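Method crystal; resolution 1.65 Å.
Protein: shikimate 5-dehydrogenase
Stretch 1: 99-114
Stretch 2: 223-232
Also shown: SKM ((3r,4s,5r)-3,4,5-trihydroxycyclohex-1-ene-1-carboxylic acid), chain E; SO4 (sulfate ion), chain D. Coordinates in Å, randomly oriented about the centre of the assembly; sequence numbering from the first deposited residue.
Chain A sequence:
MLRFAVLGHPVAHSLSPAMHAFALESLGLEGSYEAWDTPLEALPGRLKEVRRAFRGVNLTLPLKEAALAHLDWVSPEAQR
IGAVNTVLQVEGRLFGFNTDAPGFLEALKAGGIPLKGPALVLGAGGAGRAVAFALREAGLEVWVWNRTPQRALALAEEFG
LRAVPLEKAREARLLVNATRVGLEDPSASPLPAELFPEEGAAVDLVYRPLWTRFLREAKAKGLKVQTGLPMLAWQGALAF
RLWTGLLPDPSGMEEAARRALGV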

# COMPACT_ATOMS: atom_id res chain seq x y z
N THR A 99 1.84 -6.99 11.54
CA THR A 99 0.76 -7.96 11.55
C THR A 99 0.95 -9.01 12.65
O THR A 99 0.10 -9.87 12.81
CB THR A 99 0.60 -8.64 10.18
OG1 THR A 99 1.77 -9.42 9.88
CG2 THR A 99 0.40 -7.58 9.09
N ASP A 100 2.06 -8.94 13.40
CA ASP A 100 2.28 -9.90 14.50
C ASP A 100 1.21 -9.69 15.56
O ASP A 100 0.68 -10.66 16.12
CB ASP A 100 3.65 -9.71 15.16
CG ASP A 100 4.81 -10.20 14.31
OD1 ASP A 100 4.73 -11.33 13.75
OD2 ASP A 100 5.81 -9.47 14.21
N ALA A 101 0.89 -8.44 15.87
CA ALA A 101 -0.12 -8.16 16.90
C ALA A 101 -1.52 -8.69 16.55
O ALA A 101 -2.08 -9.49 17.29
CB ALA A 101 -0.17 -6.65 17.22
N PRO A 102 -2.11 -8.24 15.43
CA PRO A 102 -3.44 -8.74 15.09
C PRO A 102 -3.44 -10.25 14.81
O PRO A 102 -4.41 -10.95 15.10
CB PRO A 102 -3.83 -7.91 13.87
CG PRO A 102 -2.49 -7.59 13.25
CD PRO A 102 -1.67 -7.23 14.45
N GLY A 103 -2.33 -10.74 14.26
CA GLY A 103 -2.21 -12.16 13.96
C GLY A 103 -2.29 -12.99 15.23
O GLY A 103 -2.90 -14.06 15.28
N PHE A 104 -1.66 -12.48 16.29
CA PHE A 104 -1.67 -13.19 17.56
C PHE A 104 -3.10 -13.37 18.11
O PHE A 104 -3.49 -14.46 18.52
CB PHE A 104 -0.80 -12.43 18.57
CG PHE A 104 -0.76 -13.08 19.92
CD1 PHE A 104 0.05 -14.18 20.14
CD2 PHE A 104 -1.54 -12.59 20.95
CE1 PHE A 104 0.08 -14.79 21.39
CE2 PHE A 104 -1.52 -13.19 22.20
CZ PHE A 104 -0.70 -14.29 22.41
N LEU A 105 -3.90 -12.31 18.10
CA LEU A 105 -5.27 -12.39 18.58
C LEU A 105 -6.11 -13.36 17.72
O LEU A 105 -6.92 -14.12 18.26
CB LEU A 105 -5.92 -11.00 18.61
CG LEU A 105 -5.36 -10.00 19.62
CD1 LEU A 105 -6.14 -8.68 19.57
CD2 LEU A 105 -5.44 -10.60 21.01
N GLU A 106 -5.90 -13.34 16.41
CA GLU A 106 -6.65 -14.23 15.52
C GLU A 106 -6.26 -15.67 15.82
O GLU A 106 -7.13 -16.56 15.87
CB GLU A 106 -6.33 -13.92 14.05
CG GLU A 106 -6.64 -12.50 13.59
CD GLU A 106 -8.12 -12.26 13.36
OE1 GLU A 106 -8.45 -11.32 12.59
OE2 GLU A 106 -8.97 -12.98 13.93
N ALA A 107 -4.97 -15.91 16.04
CA ALA A 107 -4.48 -17.26 16.35
C ALA A 107 -5.06 -17.76 17.67
O ALA A 107 -5.44 -18.93 17.78
CB ALA A 107 -2.95 -17.26 16.41
N LEU A 108 -5.14 -16.88 18.67
CA LEU A 108 -5.71 -17.27 19.96
C LEU A 108 -7.14 -17.77 19.78
O LEU A 108 -7.51 -18.81 20.33
CB LEU A 108 -5.72 -16.10 20.95
CG LEU A 108 -4.46 -15.67 21.69
CD1 LEU A 108 -4.89 -14.77 22.85
CD2 LEU A 108 -3.71 -16.88 22.25
N LYS A 109 -7.95 -17.03 19.03
CA LYS A 109 -9.33 -17.45 18.82
C LYS A 109 -9.38 -18.79 18.08
O LYS A 109 -10.19 -19.66 18.41
CB LYS A 109 -10.09 -16.40 18.02
CG LYS A 109 -10.23 -15.07 18.73
CD LYS A 109 -11.12 -14.12 17.94
CE LYS A 109 -11.26 -12.79 18.66
NZ LYS A 109 -12.18 -11.88 17.93
N ALA A 110 -8.50 -18.95 17.10
CA ALA A 110 -8.44 -20.18 16.32
C ALA A 110 -8.04 -21.38 17.18
O ALA A 110 -8.32 -22.53 16.84
CB ALA A 110 -7.45 -20.03 15.17
N GLY A 111 -7.40 -21.11 18.32
CA GLY A 111 -6.97 -22.19 19.19
C GLY A 111 -7.84 -22.42 20.41
O GLY A 111 -7.52 -23.26 21.25
N GLY A 112 -8.94 -21.68 20.51
CA GLY A 112 -9.82 -21.83 21.65
C GLY A 112 -9.17 -21.37 22.94
O GLY A 112 -9.56 -21.79 24.03
N ILE A 113 -8.17 -20.50 22.83
CA ILE A 113 -7.50 -19.99 24.01
C ILE A 113 -8.35 -18.85 24.53
O ILE A 113 -8.52 -17.83 23.86
CB ILE A 113 -6.09 -19.46 23.66
CG1 ILE A 113 -5.31 -20.53 22.90
CG2 ILE A 113 -5.36 -19.06 24.94
CD1 ILE A 113 -4.98 -21.77 23.71
N PRO A 114 -8.91 -18.99 25.74
CA PRO A 114 -9.75 -17.95 26.32
C PRO A 114 -9.01 -16.64 26.60
O PRO A 114 -7.88 -16.64 27.08
CB PRO A 114 -10.27 -18.60 27.60
CG PRO A 114 -9.15 -19.47 28.01
CD PRO A 114 -8.71 -20.09 26.70
N LEU A 223 -1.85 -27.25 31.46
CA LEU A 223 -2.23 -26.00 30.82
C LEU A 223 -2.64 -26.27 29.38
O LEU A 223 -2.14 -27.20 28.75
CB LEU A 223 -1.06 -24.99 30.80
CG LEU A 223 -0.39 -24.63 32.13
CD1 LEU A 223 0.64 -23.53 31.85
CD2 LEU A 223 -1.40 -24.16 33.14
N LYS A 224 -3.56 -25.46 28.86
CA LYS A 224 -3.99 -25.60 27.48
C LYS A 224 -2.85 -24.95 26.68
O LYS A 224 -2.32 -23.93 27.10
CB LYS A 224 -5.30 -24.83 27.26
CG LYS A 224 -5.96 -25.11 25.92
CD LYS A 224 -7.24 -24.31 25.76
CE LYS A 224 -7.92 -24.60 24.43
NZ LYS A 224 -8.28 -26.04 24.29
N VAL A 225 -2.47 -25.53 25.54
CA VAL A 225 -1.36 -24.95 24.79
C VAL A 225 -1.59 -24.72 23.31
O VAL A 225 -2.46 -25.32 22.69
CB VAL A 225 -0.07 -25.84 24.90
CG1 VAL A 225 0.37 -25.97 26.35
CG2 VAL A 225 -0.31 -27.21 24.27
N GLN A 226 -0.77 -23.83 22.74
CA GLN A 226 -0.82 -23.55 21.31
C GLN A 226 0.60 -23.32 20.82
O GLN A 226 1.37 -22.61 21.45
CB GLN A 226 -1.66 -22.30 21.01
CG GLN A 226 -1.79 -22.04 19.51
CD GLN A 226 -2.67 -20.86 19.19
OE1 GLN A 226 -2.35 -19.72 19.54
NE2 GLN A 226 -3.79 -21.12 18.53
N THR A 227 0.94 -23.94 19.69
CA THR A 227 2.28 -23.79 19.12
C THR A 227 2.36 -22.43 18.43
O THR A 227 1.38 -21.68 18.41
CB THR A 227 2.58 -24.86 18.07
OG1 THR A 227 1.73 -24.66 16.93
CG2 THR A 227 2.36 -26.27 18.64
N GLY A 228 3.52 -22.13 17.86
CA GLY A 228 3.70 -20.85 17.19
C GLY A 228 3.22 -20.83 15.76
O GLY A 228 3.24 -19.78 15.12
N LEU A 229 2.77 -21.97 15.23
CA LEU A 229 2.32 -22.00 13.85
C LEU A 229 1.06 -21.19 13.56
O LEU A 229 0.98 -20.50 12.53
CB LEU A 229 2.13 -23.44 13.36
CG LEU A 229 3.38 -24.33 13.23
CD1 LEU A 229 2.99 -25.60 12.48
CD2 LEU A 229 4.49 -23.59 12.49
N PRO A 230 0.04 -21.26 14.43
CA PRO A 230 -1.16 -20.48 14.14
C PRO A 230 -0.86 -18.98 14.01
O PRO A 230 -1.39 -18.33 13.11
CB PRO A 230 -2.08 -20.80 15.32
CG PRO A 230 -1.70 -22.24 15.62
CD PRO A 230 -0.20 -22.19 15.56
N MET A 231 -0.02 -18.44 14.89
CA MET A 231 0.32 -17.01 14.81
C MET A 231 1.12 -16.75 13.54
O MET A 231 0.93 -15.74 12.86
CB MET A 231 1.15 -16.57 16.02
CG MET A 231 1.51 -15.09 16.01
SD MET A 231 2.43 -14.61 17.49
CE MET A 231 3.04 -12.97 17.03
N LEU A 232 2.03 -17.66 13.20
CA LEU A 232 2.85 -17.49 12.01
C LEU A 232 1.95 -17.39 10.77
O LEU A 232 2.15 -16.52 9.91
CB LEU A 232 3.82 -18.68 11.85
CG LEU A 232 4.77 -18.62 10.65
CD1 LEU A 232 5.66 -17.41 10.75
CD2 LEU A 232 5.61 -19.90 10.61
O12 SKM E . 6.69 -11.46 11.82
C8 SKM E . 7.06 -12.68 11.17
C6 SKM E . 7.71 -12.37 9.80
O7 SKM E . 6.77 -11.65 9.00
C5 SKM E . 8.13 -13.67 9.06
C4 SKM E . 8.71 -14.73 10.00
C1 SKM E . 9.35 -15.92 9.38
O2 SKM E . 9.40 -16.02 8.04
O3 SKM E . 9.83 -16.80 10.08
C10 SKM E . 8.67 -14.64 11.33
C9 SKM E . 8.06 -13.47 12.08
O11 SKM E . 9.12 -12.59 12.50
S SO4 D . -1.54 -26.32 17.53
O1 SO4 D . -0.58 -26.09 16.25
O2 SO4 D . -2.89 -26.10 17.04
O3 SO4 D . -1.36 -27.52 18.02
O4 SO4 D . -1.18 -25.23 18.41

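The C-terminal end of a helix leaves backbone carbonyls short of partners, and side chains from distant segments often meet them; shikimate 5-dehydrogenase offers a compact example. The helix that runs through D100 and A107 packs against the short strand that includes V225 and Q226 and the first turn of the helix that holds P230 and M231, with A107 and M231 nearest in register, their CA atoms 5.0 Å apart. The A107 methyl sits directly in the contact: its CB lies 3.5 Å from M231 N and 3.8 Å from P230 CB.

Q226 provides the one hydrogen bond across the interface. Its CB points toward the helix, and chi1 and chi2, both t, extend the chain so that Q226 NE2 donates to A107 O at 2.8 Å, almost linearly (175°). The same carbonyl receives only a weak bond from G111 N. G111 itself leaves room for the amide, since a CB there would fall 2.2 Å from Q226 NE2. Beyond it, G112 takes the positive phi of a Schellman motif.

M231 is extended too, with all three chi angles t. This carries M231 SD to the edge of the F104 ring, a sulfur-aromatic contact 3.6 Å from F104 CD1, and M231 CE to 3.4 Å from D100 O. At the other end, K224 runs t, t, t, which brings its CE to 3.3 Å from G112 O; chi4, p, then turns only NZ, while I113 CD1 packs 4.0 Å from K224 CD.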